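Local structure of high affinity transport system protein p37 (Mycoplasma hyorhinis, 3EKI) at residues P170-A175 / A334-N339; F246-G251 / N286-K291. The protein binds thiamine diphosphate outside the membrane as the lipoprotein of a high-affinity transport system, and probably delivers thiamine compounds for import. All blocks are in the same frame, centred on the assembly; numbering follows the deposited sequence.

Overall arrangement
Both contacts lie in the part of the chain built round the mixed five-stranded sheet, and they work at its two opposite edges. Following the chain from the N terminus, segment 170-175, at the start of helix 170-184, meets segment 334-339, on the outermost strand 331-337, across 158 intervening residues; contact 1 thus closes a long loop. Within that loop, strand 248-250 is joined by the outermost strand 288-290 after an excursion that is largely helical, and this smaller closure, contact 2, falls wholly inside the larger. The contacts do not touch, their centres being about 20 Å apart. Contact 1 brings a helix to one edge strand, whereas contact 2 adds the strand at the other edge.

Contact 1 (P170-A175 / A334-N339); sequences PLVKIA and ALIVTN
L171, in the first turn of helix 170-184, meets strand 331-337 with both backbone and side chain. Its carbonyl O receives a weak but nearly straight hydrogen bond from V337 N (3.3 Å, N-H...O 167°), and also accepts A175 N one turn on, so strand and helix donors share one oxygen. L171 CB rests on I336 CG1 at 3.6 Å. CG lies beside the backbone N (chi1 -57°), and from it the two methyls part: CD2 meets V337 CG2 at 3.9 Å, while CD1 lies 3.4 Å from V337 O. CD1 also brushes N339 OD1, an oxygen already engaged by the backbone N of Y162, just as N339 ND2 is bonded to A401 O.

V172 brings CG2 to I336 CD1 at 3.6 Å, the two side chains crossing obliquely. I336 sends CG1 anti to its own backbone N (chi1 -167°), which carries that branch to the helix. I174 crosses V337 at about a right angle and sets its CG2 and CD1 against the valine methyls. A175 has only a methyl to offer, and the backbone comes close: its CB is 3.6 Å from L335 O and packs on A334 CB. Here the strand carries a classic beta bulge, L335 and I336 both facing I219 of strand 217-223.

Helix and strand axes approach to 6.0 Å, close enough for main chain to bond main chain at the sheet's edge. Beyond the strand, the T338 side chain is about 9 Å from the bound thiamine diphosphate. Five apolar side-chain contacts make the chemistry chiefly packing, with one weak backbone bond across it. Its cost falls on V337 O, which is buried against L171 and has no hydrogen-bonding partner, although the N-H of the same residue makes its weak bond to L171 O.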
ATOM      1  N   PRO A 170      17.989   4.142 -11.187  1.00  9.28           N
ATOM      2  CA  PRO A 170      16.635   3.851 -11.658  1.00  8.68           C
ATOM      3  C   PRO A 170      15.549   4.433 -10.753  1.00  7.23           C
ATOM      4  O   PRO A 170      14.495   4.815 -11.253  1.00 10.00           O
ATOM      5  CB  PRO A 170      16.554   2.324 -11.632  1.00 13.93           C
ATOM      6  CG  PRO A 170      17.723   1.852 -10.861  1.00 25.27           C
ATOM      7  CD  PRO A 170      18.773   2.921 -10.910  1.00 15.01           C
ATOM      8  N   LEU A 171      15.796   4.515  -9.465  1.00  7.04           N
ATOM      9  CA  LEU A 171      14.793   5.040  -8.529  1.00  6.95           C
ATOM     10  C   LEU A 171      14.689   6.561  -8.642  1.00  9.10           C
ATOM     11  O   LEU A 171      13.652   7.182  -8.387  1.00  8.14           O
ATOM     12  CB  LEU A 171      15.130   4.606  -7.100  1.00  7.72           C
ATOM     13  CG  LEU A 171      15.252   3.092  -6.872  1.00 10.56           C
ATOM     14  CD1 LEU A 171      15.352   2.816  -5.379  1.00 10.63           C
ATOM     15  CD2 LEU A 171      14.094   2.354  -7.529  1.00  9.34           C
ATOM     16  N   VAL A 172      15.803   7.187  -9.015  1.00  7.09           N
ATOM     17  CA  VAL A 172      15.821   8.621  -9.247  1.00  7.00           C
ATOM     18  C   VAL A 172      15.134   8.933 -10.560  1.00  5.88           C
ATOM     19  O   VAL A 172      14.406   9.937 -10.658  1.00  9.24           O
ATOM     20  CB  VAL A 172      17.255   9.187  -9.220  1.00  5.98           C
ATOM     21  CG1 VAL A 172      17.245  10.656  -9.610  1.00  8.91           C
ATOM     22  CG2 VAL A 172      17.834   8.998  -7.826  1.00  6.67           C
ATOM     23  N   LYS A 173      15.317   8.091 -11.557  1.00  8.95           N
ATOM     24  CA  LYS A 173      14.634   8.267 -12.841  1.00  9.74           C
ATOM     25  C   LYS A 173      13.121   8.191 -12.656  1.00  6.93           C
ATOM     26  O   LYS A 173      12.362   8.975 -13.247  1.00  8.39           O
ATOM     27  CB  LYS A 173      15.141   7.224 -13.836  1.00 13.11           C
ATOM     28  CG  LYS A 173      16.612   7.443 -14.205  1.00 16.86           C
ATOM     29  CD  LYS A 173      16.989   6.473 -15.316  1.00 26.46           C
ATOM     30  CE  LYS A 173      18.048   5.488 -14.857  1.00 44.70           C
ATOM     31  NZ  LYS A 173      17.985   4.208 -15.618  1.00 72.78           N
ATOM     32  N   ILE A 174      12.635   7.264 -11.836  1.00  6.84           N
ATOM     33  CA  ILE A 174      11.173   7.263 -11.602  1.00  7.98           C
ATOM     34  C   ILE A 174      10.700   8.535 -10.931  1.00  7.45           C
ATOM     35  O   ILE A 174       9.661   9.128 -11.225  1.00  9.94           O
ATOM     36  CB  ILE A 174      10.769   6.024 -10.768  1.00  9.88           C
ATOM     37  CG1 ILE A 174      10.982   4.704 -11.515  1.00 11.47           C
ATOM     38  CG2 ILE A 174       9.332   6.171 -10.318  1.00  7.27           C
ATOM     39  CD1 ILE A 174      11.065   3.461 -10.654  1.00  9.31           C
ATOM     40  N   ALA A 175      11.489   9.046  -9.967  1.00  7.12           N
ATOM     41  CA  ALA A 175      11.147  10.302  -9.285  1.00  5.25           C
ATOM     42  C   ALA A 175      11.055  11.444 -10.307  1.00  7.49           C
ATOM     43  O   ALA A 175      10.181  12.309 -10.216  1.00  7.81           O
ATOM     44  CB  ALA A 175      12.129  10.609  -8.180  1.00 10.23           C
ATOM     45  N   ALA A 334       9.392  15.041  -5.852  1.00  6.61           N
ATOM     46  CA  ALA A 334       9.957  13.748  -5.549  1.00  7.51           C
ATOM     47  C   ALA A 334      11.483  13.788  -5.649  1.00  7.54           C
ATOM     48  O   ALA A 334      12.023  14.296  -6.637  1.00  9.43           O
ATOM     49  CB  ALA A 334       9.393  12.706  -6.502  1.00  9.98           C
ATOM     50  N   LEU A 335      12.142  13.215  -4.656  1.00  5.70           N
ATOM     51  CA  LEU A 335      13.589  13.035  -4.679  1.00  5.92           C
ATOM     52  C   LEU A 335      14.012  11.681  -5.207  1.00  9.36           C
ATOM     53  O   LEU A 335      14.864  11.537  -6.092  1.00  8.68           O
ATOM     54  CB  LEU A 335      14.126  13.272  -3.268  1.00  4.73           C
ATOM     55  CG  LEU A 335      15.620  12.976  -3.075  1.00  7.70           C
ATOM     56  CD1 LEU A 335      16.455  14.028  -3.750  1.00  9.83           C
ATOM     57  CD2 LEU A 335      15.878  12.868  -1.577  1.00  9.89           C
ATOM     58  N   ILE A 336      13.395  10.612  -4.677  1.00  7.11           N
ATOM     59  CA  ILE A 336      13.724   9.261  -5.058  1.00  5.80           C
ATOM     60  C   ILE A 336      12.582   8.349  -4.589  1.00  7.20           C
ATOM     61  O   ILE A 336      11.916   8.718  -3.617  1.00  7.86           O
ATOM     62  CB  ILE A 336      15.062   8.798  -4.464  1.00  5.93           C
ATOM     63  CG1 ILE A 336      15.638   7.519  -5.060  1.00 11.01           C
ATOM     64  CG2 ILE A 336      14.975   8.703  -2.949  1.00  6.76           C
ATOM     65  CD1 ILE A 336      17.088   7.263  -4.730  1.00  6.66           C
ATOM     66  N   VAL A 337      12.366   7.255  -5.305  1.00  6.41           N
ATOM     67  CA  VAL A 337      11.416   6.254  -4.781  1.00  6.54           C
ATOM     68  C   VAL A 337      12.194   5.152  -4.077  1.00  9.30           C
ATOM     69  O   VAL A 337      13.429   5.200  -3.955  1.00  8.63           O
ATOM     70  CB  VAL A 337      10.490   5.680  -5.851  1.00  2.10           C
ATOM     71  CG1 VAL A 337       9.700   6.861  -6.445  1.00  8.24           C
ATOM     72  CG2 VAL A 337      11.190   4.889  -6.924  1.00  7.10           C
ATOM     73  N   THR A 338      11.512   4.124  -3.592  1.00  7.14           N
ATOM     74  CA  THR A 338      12.197   3.048  -2.889  1.00  6.77           C
ATOM     75  C   THR A 338      12.217   1.768  -3.717  1.00  4.70           C
ATOM     76  O   THR A 338      11.734   1.712  -4.835  1.00  7.95           O
ATOM     77  CB  THR A 338      11.543   2.731  -1.536  1.00  6.90           C
ATOM     78  OG1 THR A 338      10.277   2.050  -1.756  1.00  6.97           O
ATOM     79  CG2 THR A 338      11.233   3.978  -0.721  1.00  5.26           C
ATOM     80  N   ASN A 339      12.791   0.715  -3.133  1.00  7.31           N
ATOM     81  CA  ASN A 339      12.751  -0.634  -3.658  1.00  8.42           C
ATOM     82  C   ASN A 339      11.308  -1.137  -3.509  1.00  5.34           C
ATOM     83  O   ASN A 339      10.560  -0.597  -2.703  1.00  7.26           O
ATOM     84  CB  ASN A 339      13.731  -1.539  -2.934  1.00  9.36           C
ATOM     85  CG  ASN A 339      15.187  -1.146  -3.072  1.00  8.98           C
ATOM     86  OD1 ASN A 339      15.585  -0.591  -4.087  1.00  9.40           O
ATOM     87  ND2 ASN A 339      15.961  -1.453  -2.037  1.00 12.23           N
TER

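Contact 2 (F246-G251 / N286-K291); sequences FGILHG and NAYKQK
K289 O is approached by two neighbours on strand 248-250: H250 N bonds to it in the carbonyl plane at 3.1 Å, and L249 CA adds a CA-H...O contact. It also lies over one face of the H250 imidazole, whose CD2 is 3.2 Å away. H250 CG sits between the backbone N and the carbonyl carbon (chi1 57°), and the ring comes back over the neighbouring strand. Its rotation is fixed by ND1, which donates to G251 O at 2.7 Å, almost in the ring plane. Q290 CA lies over the same face as K289 O, offset toward the rim, and Y288 CB stands at the edge.

The remaining bonds make a regular parallel ladder: I248 N to A287 O (2.8 Å), K289 N to I248 O, and K291 N to H250 O. On the face shared with H250, I248 and Y288 lie side by side, I248 CD1 touching Y288 CE2 at 4.0 Å. On the reverse face L249 CD2 packs on K289 CB at 3.8 Å.

G251, just past the strand, lies about 7 Å from the bound thiamine diphosphate. G247, with positive phi (97°), turns the chain out of helix 240-245 into the strand. W240 of that helix touches both I248 and Y288; helix 277-283 supplies D280 to bond Y288 OH and R281 to touch H250. Strand 304-308 flanks 248-250 on its other side, leaving 288-290 as the sheet's outermost strand.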
ATOM      1  N   PHE A 246      17.068  19.114   7.933  1.00  5.81           N
ATOM      2  CA  PHE A 246      16.004  19.804   7.202  1.00  7.64           C
ATOM      3  C   PHE A 246      14.632  19.357   7.694  1.00  9.88           C
ATOM      4  O   PHE A 246      13.620  20.006   7.423  1.00  7.83           O
ATOM      5  CB  PHE A 246      16.137  19.603   5.689  1.00  8.86           C
ATOM      6  CG  PHE A 246      17.204  20.525   5.091  1.00  9.07           C
ATOM      7  CD1 PHE A 246      16.913  21.874   4.965  1.00 14.30           C
ATOM      8  CD2 PHE A 246      18.417  20.022   4.682  1.00 14.26           C
ATOM      9  CE1 PHE A 246      17.864  22.721   4.408  1.00 16.81           C
ATOM     10  CE2 PHE A 246      19.364  20.857   4.126  1.00 14.07           C
ATOM     11  CZ  PHE A 246      19.073  22.192   4.004  1.00 15.45           C
ATOM     12  N   GLY A 247      14.595  18.244   8.435  1.00  7.21           N
ATOM     13  CA  GLY A 247      13.374  17.813   9.098  1.00  7.67           C
ATOM     14  C   GLY A 247      12.642  16.765   8.287  1.00 10.23           C
ATOM     15  O   GLY A 247      12.227  17.034   7.160  1.00  7.25           O
ATOM     16  N   ILE A 248      12.457  15.577   8.864  1.00  7.66           N
ATOM     17  CA  ILE A 248      11.820  14.481   8.154  1.00  6.13           C
ATOM     18  C   ILE A 248      10.467  14.099   8.746  1.00  7.22           C
ATOM     19  O   ILE A 248      10.355  13.764   9.929  1.00  9.18           O
ATOM     20  CB  ILE A 248      12.747  13.261   8.194  1.00  9.08           C
ATOM     21  CG1 ILE A 248      14.092  13.476   7.510  1.00  7.44           C
ATOM     22  CG2 ILE A 248      12.033  12.042   7.615  1.00  9.79           C
ATOM     23  CD1 ILE A 248      15.106  12.377   7.742  1.00  8.04           C
ATOM     24  N   LEU A 249       9.457  14.138   7.903  1.00  7.68           N
ATOM     25  CA  LEU A 249       8.131  13.607   8.224  1.00  5.22           C
ATOM     26  C   LEU A 249       8.046  12.145   7.814  1.00  8.03           C
ATOM     27  O   LEU A 249       8.529  11.777   6.744  1.00  7.23           O
ATOM     28  CB  LEU A 249       7.045  14.335   7.474  1.00  6.79           C
ATOM     29  CG  LEU A 249       6.864  15.827   7.664  1.00 14.09           C
ATOM     30  CD1 LEU A 249       5.607  16.269   6.917  1.00 15.04           C
ATOM     31  CD2 LEU A 249       6.771  16.202   9.140  1.00 20.01           C
ATOM     32  N   HIS A 250       7.418  11.329   8.656  1.00  7.61           N
ATOM     33  CA  HIS A 250       7.356   9.905   8.443  1.00  5.21           C
ATOM     34  C   HIS A 250       6.059   9.337   9.005  1.00  7.33           C
ATOM     35  O   HIS A 250       5.359  10.045   9.727  1.00  7.92           O
ATOM     36  CB  HIS A 250       8.585   9.291   9.155  1.00  6.60           C
ATOM     37  CG  HIS A 250       8.608   9.635  10.612  1.00  9.13           C
ATOM     38  ND1 HIS A 250       7.913   8.853  11.518  1.00 10.56           N
ATOM     39  CD2 HIS A 250       9.139  10.628  11.361  1.00 10.54           C
ATOM     40  CE1 HIS A 250       8.042   9.341  12.742  1.00 12.02           C
ATOM     41  NE2 HIS A 250       8.794  10.439  12.684  1.00 11.87           N
ATOM     42  N   GLY A 251       5.773   8.074   8.708  1.00 10.00           N
ATOM     43  CA  GLY A 251       4.650   7.372   9.339  1.00  7.47           C
ATOM     44  C   GLY A 251       5.115   6.608  10.566  1.00  9.22           C
ATOM     45  O   GLY A 251       6.193   6.797  11.155  1.00  9.16           O
ATOM     46  N   ASN A 286      13.928  16.651  17.341  1.00  7.43           N
ATOM     47  CA  ASN A 286      13.264  17.762  16.686  1.00  5.41           C
ATOM     48  C   ASN A 286      13.445  17.710  15.171  1.00  7.88           C
ATOM     49  O   ASN A 286      12.868  18.530  14.456  1.00 11.30           O
ATOM     50  CB  ASN A 286      13.773  19.102  17.217  1.00  7.43           C
ATOM     51  CG  ASN A 286      13.099  19.409  18.555  1.00  8.15           C
ATOM     52  OD1 ASN A 286      11.874  19.442  18.652  1.00 10.08           O
ATOM     53  ND2 ASN A 286      13.909  19.643  19.579  1.00  9.80           N
ATOM     54  N   ALA A 287      14.213  16.759  14.689  1.00  8.22           N
ATOM     55  CA  ALA A 287      14.414  16.578  13.251  1.00  6.69           C
ATOM     56  C   ALA A 287      13.397  15.625  12.641  1.00  7.85           C
ATOM     57  O   ALA A 287      13.446  15.298  11.452  1.00  8.28           O
ATOM     58  CB  ALA A 287      15.831  16.089  13.011  1.00  6.12           C
ATOM     59  N   TYR A 288      12.464  15.123  13.430  1.00  5.34           N
ATOM     60  CA  TYR A 288      11.501  14.135  12.993  1.00  6.34           C
ATOM     61  C   TYR A 288      10.108  14.440  13.510  1.00  8.03           C
ATOM     62  O   TYR A 288       9.964  14.916  14.637  1.00  7.34           O
ATOM     63  CB  TYR A 288      11.887  12.761  13.538  1.00  8.73           C
ATOM     64  CG  TYR A 288      13.138  12.169  12.972  1.00  7.81           C
ATOM     65  CD1 TYR A 288      14.390  12.404  13.521  1.00  7.41           C
ATOM     66  CD2 TYR A 288      13.053  11.348  11.842  1.00  7.78           C
ATOM     67  CE1 TYR A 288      15.533  11.842  12.971  1.00  5.19           C
ATOM     68  CE2 TYR A 288      14.183  10.792  11.300  1.00  8.28           C
ATOM     69  CZ  TYR A 288      15.414  11.032  11.858  1.00  7.75           C
ATOM     70  OH  TYR A 288      16.502  10.443  11.259  1.00 12.64           O
ATOM     71  N   LYS A 289       9.104  14.131  12.707  1.00  6.71           N
ATOM     72  CA  LYS A 289       7.709  14.284  13.116  1.00  5.54           C
ATOM     73  C   LYS A 289       6.841  13.288  12.363  1.00  6.56           C
ATOM     74  O   LYS A 289       7.068  13.015  11.179  1.00  7.36           O
ATOM     75  CB  LYS A 289       7.218  15.703  12.870  1.00  8.88           C
ATOM     76  CG  LYS A 289       5.846  15.992  13.461  1.00 13.98           C
ATOM     77  CD  LYS A 289       5.430  17.420  13.123  1.00 15.01           C
ATOM     78  CE  LYS A 289       6.167  18.385  14.057  1.00 20.84           C
ATOM     79  NZ  LYS A 289       5.529  18.321  15.407  1.00 30.42           N
ATOM     80  N   GLN A 290       5.857  12.730  13.063  1.00  7.89           N
ATOM     81  CA  GLN A 290       4.972  11.750  12.425  1.00  8.03           C
ATOM     82  C   GLN A 290       3.742  12.446  11.864  1.00 10.90           C
ATOM     83  O   GLN A 290       2.835  12.859  12.611  1.00 11.83           O
ATOM     84  CB  GLN A 290       4.577  10.625  13.398  1.00 13.54           C
ATOM     85  CG  GLN A 290       3.807   9.488  12.739  1.00 12.10           C
ATOM     86  CD  GLN A 290       3.041   8.596  13.688  1.00 18.64           C
ATOM     87  OE1 GLN A 290       3.636   7.986  14.565  1.00 20.68           O
ATOM     88  NE2 GLN A 290       1.732   8.521  13.538  1.00 22.77           N
ATOM     89  N   LYS A 291       3.718  12.589  10.550  1.00  9.28           N
ATOM     90  CA  LYS A 291       2.672  13.277   9.818  1.00  8.39           C
ATOM     91  C   LYS A 291       2.636  12.776   8.375  1.00  7.50           C
ATOM     92  O   LYS A 291       3.666  12.353   7.853  1.00 11.98           O
ATOM     93  CB  LYS A 291       2.873  14.791   9.757  1.00 17.41           C
ATOM     94  CG  LYS A 291       2.997  15.552  11.048  1.00 32.07           C
ATOM     95  CD  LYS A 291       1.700  16.158  11.522  1.00 32.68           C
ATOM     96  CE  LYS A 291       1.236  17.297  10.626  1.00 40.35           C
ATOM     97  NZ  LYS A 291      -0.139  17.735  11.034  1.00 57.22           N
TER